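Local coordinates for endoribonuclease L-PSP/chorismate mutase-like domain-containing protein (Agrobacterium tumefaciens str., PDB 3D01), which is of unknown function but belongs to the YjgF/YER057c/UK114 (L-PSP endoribonuclease-like) family, whose members typically assemble as trimers, at the interface of chains A and B. Coordinates in Å, arbitrary orientation; residue numbers count along the deposited sequence, not the author numbering. Chains: chain A/B, Uncharacterized protein.

Contact 1: the interface of chains A and B. Residues chain A 35, 149-152; chain B 116, 119.
A:Phe151 and A:Asn152, in the short 3-10 helix 150-152, both have positive phi, and this turn aims the amide N of A:Phe151 across the subunit boundary at the carbonyl O of B:Val116, 3.0 Å away. The donor of this hydrogen bond lies in the plane of the carbonyl, and the bond is moderately straight, 150° at the hydrogen. Just beyond it the ring of A:Phe151, its CG anti to the carbonyl carbon, stacks on the imidazole of B:His119. The ring centroids are 4.2 Å apart and the planes are tilted by 26°; CE2 of the phenyl sits over the centre of the imidazole, whereas the imidazole meets the phenyl face nearer the rim. The imidazole reaches this position with CG in the crowded place between backbone N and carbonyl carbon (chi1 55°). A:Pro150 slides past it in the opposite direction, its ring carbon CB 3.5 Å from ND1 of B:His119. The carbonyl O of B:Val116 lies in plane at the imidazole edge, so one backbone group borders the stack while binding A:Phe151. On the other side of the turn, CG1 of B:Val116, anti to its own carbonyl carbon, crosses A:Asn152 obliquely and packs 3.7 Å from its CA. The site joins the turn linking strands 140-146 and 155-162 of chain A to the segment of chain B that leads into helix 118-133, with B:His119 in its first turn.

Contact 2: the interface of chains A and B. Residues chain A 39-42, 46; chain B 43-44, 103, 162.
The phenol ring of A:Tyr46, on strand 44-50 of this YjgF-family subunit, takes the methyl CG2 of B:Ile103 on one face in a CH-pi contact. The methyl stands 3.6 Å from the ring centroid and is displaced toward the rim, on the side of CD2. The two side chains cross at about a right angle, so a branch tip of the isoleucine, rather than its length, meets the ring. CG2 is anti to the backbone N of B:Ile103; the other branch, CG1 to CD1, turns toward strand 38-41 and places CD1 3.6 Å from CB of A:Ser41. Beside this packing, the hydroxyl OG1 of A:Thr39, in the crowded position between backbone N and carbonyl carbon (chi1 58°), donates a 2.8 Å hydrogen bond to the carbonyl O of B:Ile103. The donor approaches from above the carbonyl plane, 25° out of it. Farther along the strand, A:Ser41 holds OG anti to its backbone N (chi1 177°) and donates to the carboxylate OE1 of B:Glu162 at 2.6 Å. OE1 receives it on the anti lone pair, away from the other carboxylate oxygen, at the tip of an extended chain. The methyl CD2 of B:Leu44 packs 3.4 Å from this same OG. One water links OG of A:Ser41 to the amide oxygen OD1 of B:Asn43; a second joins OE1 of B:Glu162 to the backbone O of A:Ile40, 2.8 Å from that oxygen.

Contact 3: the interface of chains A and B. Residues chain A 146-150, 156; chain B 111-112, 115-116, 118, 143-147.
A:Ser148 enters chain B tip first, its OG held between backbone N and carbonyl carbon (chi1 44°). OG donates a hydrogen bond to O of B:Phe115 at 2.8 Å, nearly along the C=O axis; O of B:Val112, 3.2 Å from OG and approached from above its carbonyl plane, is a second acceptor for the same hydrogen, so the two would share it or alternate. B:Gln118, bent at chi2 (86°), turns its amide N-H toward the same hydroxyl in a weak hydrogen bond. NE2 also donates to OG of B:Ser111 at 3.1 Å, close to the amide plane, which helps fix the rotation of the amide. B:Gln118 crosses A:Pro150 at about a right angle, with OE1 3.2 Å from the proline N, which has no hydrogen to donate, so this is a contact only. Alongside, an antiparallel bridge pairs A:Ser148 with B:Gly145, and N of A:Ala147 donates to O of B:Gly145 at 2.8 Å. A:Leu149 and B:Val144 lie side by side, pointing the same way, with CD2 3.9 Å from CG1. The bent selenomethionines A:Met146 and B:Met146 also run parallel, SE to SE 4.2 Å. Across B:Val144, OE1 of A:Glu156 is 2.8 Å from O of B:Ala143, which would require a protonated carboxyl to hydrogen-bond.

Contact 1: the interface of chains A and B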
ATOM      1  N   TYR A  35       8.552   9.194  12.260  1.00 29.36           N
ATOM      2  CA  TYR A  35       7.920   9.175  10.951  1.00 28.44           C
ATOM      3  C   TYR A  35       7.537  10.597  10.571  1.00 26.11           C
ATOM      4  O   TYR A  35       7.294  11.456  11.414  1.00 25.55           O
ATOM      5  CB  TYR A  35       6.714   8.227  10.866  1.00 29.83           C
ATOM      6  CG  TYR A  35       5.586   8.506  11.811  1.00 31.23           C
ATOM      7  CD1 TYR A  35       4.384   9.018  11.342  1.00 33.73           C
ATOM      8  CD2 TYR A  35       5.694   8.197  13.166  1.00 33.77           C
ATOM      9  CE1 TYR A  35       3.320   9.257  12.194  1.00 34.26           C
ATOM     10  CE2 TYR A  35       4.637   8.445  14.047  1.00 33.81           C
ATOM     11  CZ  TYR A  35       3.444   8.976  13.543  1.00 34.33           C
ATOM     12  OH  TYR A  35       2.370   9.213  14.394  1.00 34.98           O
ATOM     13  N   LEU A 149      -9.255   2.296  12.861  1.00 13.46           N
ATOM     14  CA  LEU A 149      -8.196   3.222  12.439  1.00 13.80           C
ATOM     15  C   LEU A 149      -7.719   4.065  13.645  1.00 13.93           C
ATOM     16  O   LEU A 149      -8.435   4.245  14.654  1.00 14.37           O
ATOM     17  CB  LEU A 149      -8.693   4.162  11.304  1.00 14.18           C
ATOM     18  CG  LEU A 149      -8.984   3.517   9.954  1.00 10.82           C
ATOM     19  CD1 LEU A 149      -9.641   4.521   9.014  1.00 13.08           C
ATOM     20  CD2 LEU A 149      -7.698   2.938   9.327  1.00 13.57           C
ATOM     21  N   PRO A 150      -6.486   4.587  13.557  1.00 14.67           N
ATOM     22  CA  PRO A 150      -6.005   5.472  14.609  1.00 15.15           C
ATOM     23  C   PRO A 150      -6.989   6.590  14.983  1.00 15.23           C
ATOM     24  O   PRO A 150      -7.632   7.193  14.096  1.00 14.79           O
ATOM     25  CB  PRO A 150      -4.730   6.066  14.017  1.00 15.01           C
ATOM     26  CG  PRO A 150      -4.206   4.970  13.095  1.00 15.51           C
ATOM     27  CD  PRO A 150      -5.464   4.335  12.517  1.00 14.52           C
ATOM     28  N   PHE A 151      -7.082   6.848  16.280  1.00 16.40           N
ATOM     29  CA  PHE A 151      -7.967   7.901  16.845  1.00 16.82           C
ATOM     30  C   PHE A 151      -9.457   7.671  16.519  1.00 17.00           C
ATOM     31  O   PHE A 151     -10.267   8.590  16.587  1.00 16.98           O
ATOM     32  CB  PHE A 151      -7.524   9.290  16.369  1.00 17.98           C
ATOM     33  CG  PHE A 151      -6.111   9.594  16.700  1.00 18.95           C
ATOM     34  CD1 PHE A 151      -5.768  10.093  17.948  1.00 23.02           C
ATOM     35  CD2 PHE A 151      -5.108   9.304  15.802  1.00 19.87           C
ATOM     36  CE1 PHE A 151      -4.416  10.339  18.270  1.00 23.02           C
ATOM     37  CE2 PHE A 151      -3.774   9.538  16.127  1.00 21.67           C
ATOM     38  CZ  PHE A 151      -3.439  10.055  17.361  1.00 21.31           C
ATOM     39  N   ASN A 152      -9.789   6.440  16.122  1.00 16.52           N
ATOM     40  CA  ASN A 152     -11.118   6.109  15.682  1.00 15.75           C
ATOM     41  C   ASN A 152     -11.563   6.881  14.434  1.00 15.83           C
ATOM     42  O   ASN A 152     -12.757   7.030  14.209  1.00 15.69           O
ATOM     43  CB  ASN A 152     -12.121   6.304  16.830  1.00 16.33           C
ATOM     44  CG  ASN A 152     -13.381   5.405  16.710  1.00 15.82           C
ATOM     45  OD1 ASN A 152     -13.422   4.403  15.977  1.00 18.95           O
ATOM     46  ND2 ASN A 152     -14.415   5.772  17.480  1.00 19.38           N
TER
ATOM     47  N   VAL B 116      -7.915   1.519  18.784  1.00 14.74           N
ATOM     48  CA  VAL B 116      -7.699   2.688  17.924  1.00 15.36           C
ATOM     49  C   VAL B 116      -6.322   3.343  18.128  1.00 15.69           C
ATOM     50  O   VAL B 116      -6.143   4.532  17.877  1.00 16.75           O
ATOM     51  CB  VAL B 116      -8.869   3.714  18.110  1.00 15.50           C
ATOM     52  CG1 VAL B 116     -10.161   3.133  17.578  1.00 16.44           C
ATOM     53  CG2 VAL B 116      -9.001   4.155  19.597  1.00 15.87           C
ATOM     54  N   HIS B 119      -1.370   3.620  15.527  1.00 15.23           N
ATOM     55  CA  HIS B 119      -0.194   4.536  15.408  1.00 15.80           C
ATOM     56  C   HIS B 119       0.836   4.250  16.500  1.00 15.85           C
ATOM     57  O   HIS B 119       2.036   4.202  16.231  1.00 16.34           O
ATOM     58  CB  HIS B 119      -0.612   6.002  15.410  1.00 16.23           C
ATOM     59  CG  HIS B 119      -1.434   6.391  16.597  1.00 17.18           C
ATOM     60  ND1 HIS B 119      -2.676   5.846  16.865  1.00 16.63           N
ATOM     61  CD2 HIS B 119      -1.197   7.282  17.583  1.00 20.56           C
ATOM     62  CE1 HIS B 119      -3.152   6.382  17.973  1.00 20.57           C
ATOM     63  NE2 HIS B 119      -2.270   7.248  18.433  1.00 19.46           N
TER

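Contact 2: the interface of chains A and B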
ATOM      1  N   THR A  39       7.759  11.801   2.199  1.00 21.75           N
ATOM      2  CA  THR A  39       9.131  11.626   1.726  1.00 21.99           C
ATOM      3  C   THR A  39       9.135  11.782   0.219  1.00 22.06           C
ATOM      4  O   THR A  39       8.126  11.604  -0.428  1.00 21.67           O
ATOM      5  CB  THR A  39       9.708  10.247   2.080  1.00 21.98           C
ATOM      6  OG1 THR A  39       8.880   9.202   1.515  1.00 20.75           O
ATOM      7  CG2 THR A  39       9.859  10.083   3.587  1.00 22.21           C
ATOM      8  N   ILE A  40      10.282  12.132  -0.342  1.00 22.71           N
ATOM      9  CA  ILE A  40      10.443  12.226  -1.797  1.00 23.43           C
ATOM     10  C   ILE A  40      11.571  11.285  -2.262  1.00 23.85           C
ATOM     11  O   ILE A  40      12.631  11.201  -1.623  1.00 23.43           O
ATOM     12  CB  ILE A  40      10.737  13.695  -2.227  1.00 23.70           C
ATOM     13  CG1 ILE A  40       9.516  14.583  -1.911  1.00 24.86           C
ATOM     14  CG2 ILE A  40      11.135  13.752  -3.696  1.00 22.48           C
ATOM     15  CD1 ILE A  40       9.743  16.110  -2.178  1.00 24.64           C
ATOM     16  N   SER A  41      11.325  10.543  -3.338  1.00 23.58           N
ATOM     17  CA  SER A  41      12.351   9.752  -3.995  1.00 24.53           C
ATOM     18  C   SER A  41      12.241   9.977  -5.503  1.00 24.51           C
ATOM     19  O   SER A  41      11.248   9.619  -6.118  1.00 24.22           O
ATOM     20  CB  SER A  41      12.219   8.263  -3.649  1.00 24.71           C
ATOM     21  OG  SER A  41      13.192   7.491  -4.352  1.00 27.19           O
ATOM     22  N   GLY A  42      13.272  10.582  -6.109  1.00 24.91           N
ATOM     23  CA  GLY A  42      13.181  10.971  -7.494  1.00 24.83           C
ATOM     24  C   GLY A  42      12.101  12.025  -7.627  1.00 24.56           C
ATOM     25  O   GLY A  42      12.093  13.028  -6.883  1.00 25.29           O
ATOM     26  N   TYR A  46       5.714  10.527  -1.557  1.00 19.80           N
ATOM     27  CA  TYR A  46       4.927   9.598  -0.748  1.00 19.87           C
ATOM     28  C   TYR A  46       4.383  10.322   0.440  1.00 19.89           C
ATOM     29  O   TYR A  46       5.141  10.749   1.300  1.00 20.11           O
ATOM     30  CB  TYR A  46       5.802   8.481  -0.221  1.00 21.47           C
ATOM     31  CG  TYR A  46       6.104   7.444  -1.230  1.00 22.72           C
ATOM     32  CD1 TYR A  46       5.402   6.247  -1.214  1.00 26.60           C
ATOM     33  CD2 TYR A  46       7.037   7.660  -2.234  1.00 24.50           C
ATOM     34  CE1 TYR A  46       5.621   5.290  -2.147  1.00 27.28           C
ATOM     35  CE2 TYR A  46       7.267   6.668  -3.208  1.00 26.09           C
ATOM     36  CZ  TYR A  46       6.547   5.499  -3.141  1.00 23.85           C
ATOM     37  OH  TYR A  46       6.725   4.461  -4.023  1.00 28.22           O
TER
ATOM     38  N   ASN B  43      16.208   2.473  -8.215  1.00 25.02           N
ATOM     39  CA  ASN B  43      16.800   2.591  -6.880  1.00 25.05           C
ATOM     40  C   ASN B  43      15.773   2.462  -5.736  1.00 24.11           C
ATOM     41  O   ASN B  43      16.015   2.935  -4.635  1.00 22.63           O
ATOM     42  CB  ASN B  43      17.601   3.878  -6.733  1.00 26.39           C
ATOM     43  CG  ASN B  43      16.761   5.099  -6.645  1.00 28.70           C
ATOM     44  OD1 ASN B  43      15.557   5.066  -6.876  1.00 35.23           O
ATOM     45  ND2 ASN B  43      17.397   6.223  -6.312  1.00 34.78           N
ATOM     46  N   LEU B  44      14.641   1.823  -6.037  1.00 23.58           N
ATOM     47  CA  LEU B  44      13.605   1.521  -5.035  1.00 23.29           C
ATOM     48  C   LEU B  44      13.555   0.017  -4.793  1.00 22.56           C
ATOM     49  O   LEU B  44      13.484  -0.784  -5.722  1.00 22.64           O
ATOM     50  CB  LEU B  44      12.238   2.035  -5.459  1.00 23.56           C
ATOM     51  CG  LEU B  44      12.086   3.560  -5.470  1.00 25.23           C
ATOM     52  CD1 LEU B  44      10.685   3.959  -5.947  1.00 28.18           C
ATOM     53  CD2 LEU B  44      12.382   4.225  -4.152  1.00 25.73           C
ATOM     54  N   ILE B 103      11.582   5.105   2.617  1.00 20.11           N
ATOM     55  CA  ILE B 103      10.606   5.964   1.971  1.00 19.84           C
ATOM     56  C   ILE B 103       9.232   5.825   2.603  1.00 19.12           C
ATOM     57  O   ILE B 103       8.556   6.831   2.934  1.00 18.36           O
ATOM     58  CB  ILE B 103      10.510   5.670   0.459  1.00 20.79           C
ATOM     59  CG1 ILE B 103      11.792   6.149  -0.250  1.00 20.62           C
ATOM     60  CG2 ILE B 103       9.269   6.389  -0.167  1.00 20.66           C
ATOM     61  CD1 ILE B 103      12.016   7.657  -0.136  1.00 24.93           C
ATOM     62  N   GLU B 162      14.703   3.527  -0.596  1.00 22.25           N
ATOM     63  CA  GLU B 162      15.548   4.032  -1.681  1.00 22.88           C
ATOM     64  C   GLU B 162      16.966   3.601  -1.354  1.00 23.77           C
ATOM     65  O   GLU B 162      17.436   3.793  -0.219  1.00 23.49           O
ATOM     66  CB  GLU B 162      15.463   5.548  -1.758  1.00 23.02           C
ATOM     67  CG  GLU B 162      16.382   6.160  -2.809  1.00 23.15           C
ATOM     68  CD  GLU B 162      16.388   7.653  -2.762  1.00 25.60           C
ATOM     69  OE1 GLU B 162      15.389   8.275  -3.128  1.00 30.73           O
ATOM     70  OE2 GLU B 162      17.418   8.228  -2.387  1.00 34.59           O
TER
HETATM   71  O   HOH W   1      13.879   6.935  -6.647  1.00 39.27           O
HETATM   72  O   HOH W   2      15.036  10.017  -0.856  1.00 43.49           O

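Contact 3: the interface of chains A and B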
HETATM    1  N   MSE A 146     -11.468  -1.605   6.788  1.00 17.15           N
HETATM    2  CA  MSE A 146     -10.556  -1.789   7.910  1.00 16.73           C
HETATM    3  C   MSE A 146     -11.396  -2.158   9.159  1.00 15.49           C
HETATM    4  O   MSE A 146     -12.567  -1.742   9.269  1.00 14.60           O
HETATM    5  CB  MSE A 146      -9.847  -0.465   8.192  1.00 19.00           C
HETATM    6  CG  MSE A 146      -8.434  -0.298   7.859  1.00 25.09           C
HETATM    7 SE   MSE A 146      -7.803  -1.418   6.446  1.00 50.98          SE
HETATM    8  CE  MSE A 146      -8.629  -0.777   5.279  1.00  5.69           C
ATOM      9  N   ALA A 147     -10.783  -2.843  10.124  1.00 14.12           N
ATOM     10  CA  ALA A 147     -11.441  -3.131  11.412  1.00 14.06           C
ATOM     11  C   ALA A 147     -11.636  -1.857  12.236  1.00 13.47           C
ATOM     12  O   ALA A 147     -12.629  -1.705  12.927  1.00 11.87           O
ATOM     13  CB  ALA A 147     -10.669  -4.127  12.189  1.00 13.64           C
ATOM     14  N   SER A 148     -10.667  -0.940  12.106  1.00 13.54           N
ATOM     15  CA  SER A 148     -10.605   0.299  12.903  1.00 14.00           C
ATOM     16  C   SER A 148      -9.362   1.039  12.442  1.00 13.84           C
ATOM     17  O   SER A 148      -8.507   0.444  11.740  1.00 13.28           O
ATOM     18  CB  SER A 148     -10.486   0.000  14.420  1.00 14.15           C
ATOM     19  OG  SER A 148      -9.558  -1.028  14.715  1.00 15.48           O
ATOM     20  N   LEU A 149      -9.255   2.296  12.861  1.00 13.46           N
ATOM     21  CA  LEU A 149      -8.196   3.222  12.439  1.00 13.80           C
ATOM     22  C   LEU A 149      -7.719   4.065  13.645  1.00 13.93           C
ATOM     23  O   LEU A 149      -8.435   4.245  14.654  1.00 14.37           O
ATOM     24  CB  LEU A 149      -8.693   4.162  11.304  1.00 14.18           C
ATOM     25  CG  LEU A 149      -8.984   3.517   9.954  1.00 10.82           C
ATOM     26  CD1 LEU A 149      -9.641   4.521   9.014  1.00 13.08           C
ATOM     27  CD2 LEU A 149      -7.698   2.938   9.327  1.00 13.57           C
ATOM     28  N   PRO A 150      -6.486   4.587  13.557  1.00 14.67           N
ATOM     29  CA  PRO A 150      -6.005   5.472  14.609  1.00 15.15           C
ATOM     30  C   PRO A 150      -6.989   6.590  14.983  1.00 15.23           C
ATOM     31  O   PRO A 150      -7.632   7.193  14.096  1.00 14.79           O
ATOM     32  CB  PRO A 150      -4.730   6.066  14.017  1.00 15.01           C
ATOM     33  CG  PRO A 150      -4.206   4.970  13.095  1.00 15.51           C
ATOM     34  CD  PRO A 150      -5.464   4.335  12.517  1.00 14.52           C
ATOM     35  N   GLU A 156      -8.891   6.801   6.489  1.00 13.78           N
ATOM     36  CA  GLU A 156      -7.474   7.220   6.383  1.00 14.53           C
ATOM     37  C   GLU A 156      -7.070   7.016   4.941  1.00 14.87           C
ATOM     38  O   GLU A 156      -7.417   5.999   4.334  1.00 14.97           O
ATOM     39  CB  GLU A 156      -6.589   6.402   7.323  1.00 14.82           C
ATOM     40  CG  GLU A 156      -5.097   6.578   7.134  1.00 14.31           C
ATOM     41  CD  GLU A 156      -4.253   5.675   8.049  1.00 16.44           C
ATOM     42  OE1 GLU A 156      -4.792   5.198   9.056  1.00 16.81           O
ATOM     43  OE2 GLU A 156      -3.053   5.476   7.758  1.00 19.66           O
TER
ATOM     44  N   SER B 111      -6.591  -5.978  14.747  1.00 12.36           N
ATOM     45  CA  SER B 111      -7.246  -5.145  15.764  1.00 12.55           C
ATOM     46  C   SER B 111      -8.690  -5.541  15.984  1.00 13.05           C
ATOM     47  O   SER B 111      -9.404  -5.824  15.018  1.00 13.29           O
ATOM     48  CB  SER B 111      -7.264  -3.654  15.351  1.00 12.46           C
ATOM     49  OG  SER B 111      -5.984  -3.137  15.066  1.00 13.46           O
ATOM     50  N   VAL B 112      -9.140  -5.469  17.232  1.00 13.03           N
ATOM     51  CA  VAL B 112     -10.592  -5.435  17.466  1.00 14.13           C
ATOM     52  C   VAL B 112     -11.052  -4.008  17.107  1.00 14.69           C
ATOM     53  O   VAL B 112     -10.270  -3.068  17.117  1.00 14.21           O
ATOM     54  CB  VAL B 112     -11.036  -5.818  18.911  1.00 13.82           C
ATOM     55  CG1 VAL B 112     -10.714  -7.292  19.275  1.00 16.90           C
ATOM     56  CG2 VAL B 112     -10.439  -4.858  19.993  1.00 12.87           C
ATOM     57  N   PHE B 115     -10.199  -1.035  19.202  1.00 15.59           N
ATOM     58  CA  PHE B 115      -8.782  -0.696  19.326  1.00 15.29           C
ATOM     59  C   PHE B 115      -8.430   0.376  18.298  1.00 15.64           C
ATOM     60  O   PHE B 115      -8.637   0.164  17.097  1.00 15.07           O
ATOM     61  CB  PHE B 115      -7.871  -1.889  19.207  1.00 15.27           C
ATOM     62  CG  PHE B 115      -6.448  -1.503  19.323  1.00 14.82           C
ATOM     63  CD1 PHE B 115      -5.969  -1.036  20.552  1.00 13.37           C
ATOM     64  CD2 PHE B 115      -5.615  -1.483  18.206  1.00 13.65           C
ATOM     65  CE1 PHE B 115      -4.659  -0.634  20.688  1.00 14.15           C
ATOM     66  CE2 PHE B 115      -4.303  -1.058  18.338  1.00 15.01           C
ATOM     67  CZ  PHE B 115      -3.828  -0.647  19.558  1.00 14.22           C
ATOM     68  N   VAL B 116      -7.915   1.519  18.784  1.00 14.74           N
ATOM     69  CA  VAL B 116      -7.699   2.688  17.924  1.00 15.36           C
ATOM     70  C   VAL B 116      -6.322   3.343  18.128  1.00 15.69           C
ATOM     71  O   VAL B 116      -6.143   4.532  17.877  1.00 16.75           O
ATOM     72  CB  VAL B 116      -8.869   3.714  18.110  1.00 15.50           C
ATOM     73  CG1 VAL B 116     -10.161   3.133  17.578  1.00 16.44           C
ATOM     74  CG2 VAL B 116      -9.001   4.155  19.597  1.00 15.87           C
ATOM     75  N   GLN B 118      -3.391   2.082  16.682  1.00 14.59           N
ATOM     76  CA  GLN B 118      -2.494   1.460  15.717  1.00 14.76           C
ATOM     77  C   GLN B 118      -1.234   2.304  15.455  1.00 15.05           C
ATOM     78  O   GLN B 118      -0.174   1.763  15.186  1.00 16.48           O
ATOM     79  CB  GLN B 118      -3.190   1.143  14.406  1.00 15.85           C
ATOM     80  CG  GLN B 118      -4.314   0.109  14.486  1.00 14.77           C
ATOM     81  CD  GLN B 118      -5.659   0.695  14.858  1.00 15.35           C
ATOM     82  OE1 GLN B 118      -5.789   1.909  15.095  1.00 12.53           O
ATOM     83  NE2 GLN B 118      -6.692  -0.163  14.872  1.00 14.03           N
ATOM     84  N   ALA B 143      -0.766   3.499   9.083  1.00 16.11           N
ATOM     85  CA  ALA B 143      -0.993   2.604  10.211  1.00 15.23           C
ATOM     86  C   ALA B 143      -2.496   2.331  10.252  1.00 16.06           C
ATOM     87  O   ALA B 143      -3.293   3.265  10.376  1.00 17.07           O
ATOM     88  CB  ALA B 143      -0.527   3.232  11.502  1.00 16.24           C
ATOM     89  N   VAL B 144      -2.880   1.067  10.166  1.00 14.27           N
ATOM     90  CA  VAL B 144      -4.285   0.690   9.922  1.00 14.55           C
ATOM     91  C   VAL B 144      -4.626  -0.584  10.706  1.00 14.51           C
ATOM     92  O   VAL B 144      -3.743  -1.441  10.955  1.00 14.10           O
ATOM     93  CB  VAL B 144      -4.534   0.539   8.418  1.00 13.80           C
ATOM     94  CG1 VAL B 144      -4.365   1.881   7.698  1.00 14.49           C
ATOM     95  CG2 VAL B 144      -3.620  -0.519   7.815  1.00 14.36           C
ATOM     96  N   GLY B 145      -5.898  -0.719  11.070  1.00 14.13           N
ATOM     97  CA  GLY B 145      -6.379  -1.894  11.787  1.00 14.63           C
ATOM     98  C   GLY B 145      -7.023  -2.921  10.871  1.00 14.91           C
ATOM     99  O   GLY B 145      -7.992  -2.616  10.161  1.00 15.97           O
HETATM  100  N   MSE B 146      -6.494  -4.153  10.919  1.00 16.42           N
HETATM  101  CA  MSE B 146      -6.893  -5.273  10.073  1.00 16.12           C
HETATM  102  C   MSE B 146      -7.803  -6.225  10.869  1.00 14.64           C
HETATM  103  O   MSE B 146      -7.729  -6.308  12.092  1.00 13.84           O
HETATM  104  CB  MSE B 146      -5.668  -6.065   9.618  1.00 17.86           C
HETATM  105  CG  MSE B 146      -5.057  -5.695   8.332  1.00 22.04           C
HETATM  106 SE   MSE B 146      -4.765  -3.793   8.104  1.00 33.07          SE
HETATM  107  CE  MSE B 146      -4.029  -3.465   9.887  1.00 39.03           C
ATOM    108  N   ALA B 147      -8.631  -6.974  10.173  1.00 14.68           N
ATOM    109  CA  ALA B 147      -9.479  -7.967  10.814  1.00 14.79           C
ATOM    110  C   ALA B 147      -8.611  -9.128  11.364  1.00 14.45           C
ATOM    111  O   ALA B 147      -8.905  -9.678  12.405  1.00 13.21           O
ATOM    112  CB  ALA B 147     -10.523  -8.484   9.806  1.00 14.41           C
TER

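Contacts 1 and 3 form one continuous region: their C-alpha centres are about 7 Å apart, and A:Leu149, A:Pro150 and B:Val116 belong to both. The chain A segment 146-152 runs through them, facing the segment around B:Val116 and the start of helix 118-133 in chain B. Contact 2 stands apart, about 24 Å from contact 1 and 26 Å from contact 3, where strands 38-41 and 44-50 of chain A meet strands 44-50, 99-110 and 155-163 of chain B. The contacts described thus fall in two separated regions of the interface. The two copies contribute largely, though not wholly, different residues, consistent with the deposited three-chain assembly.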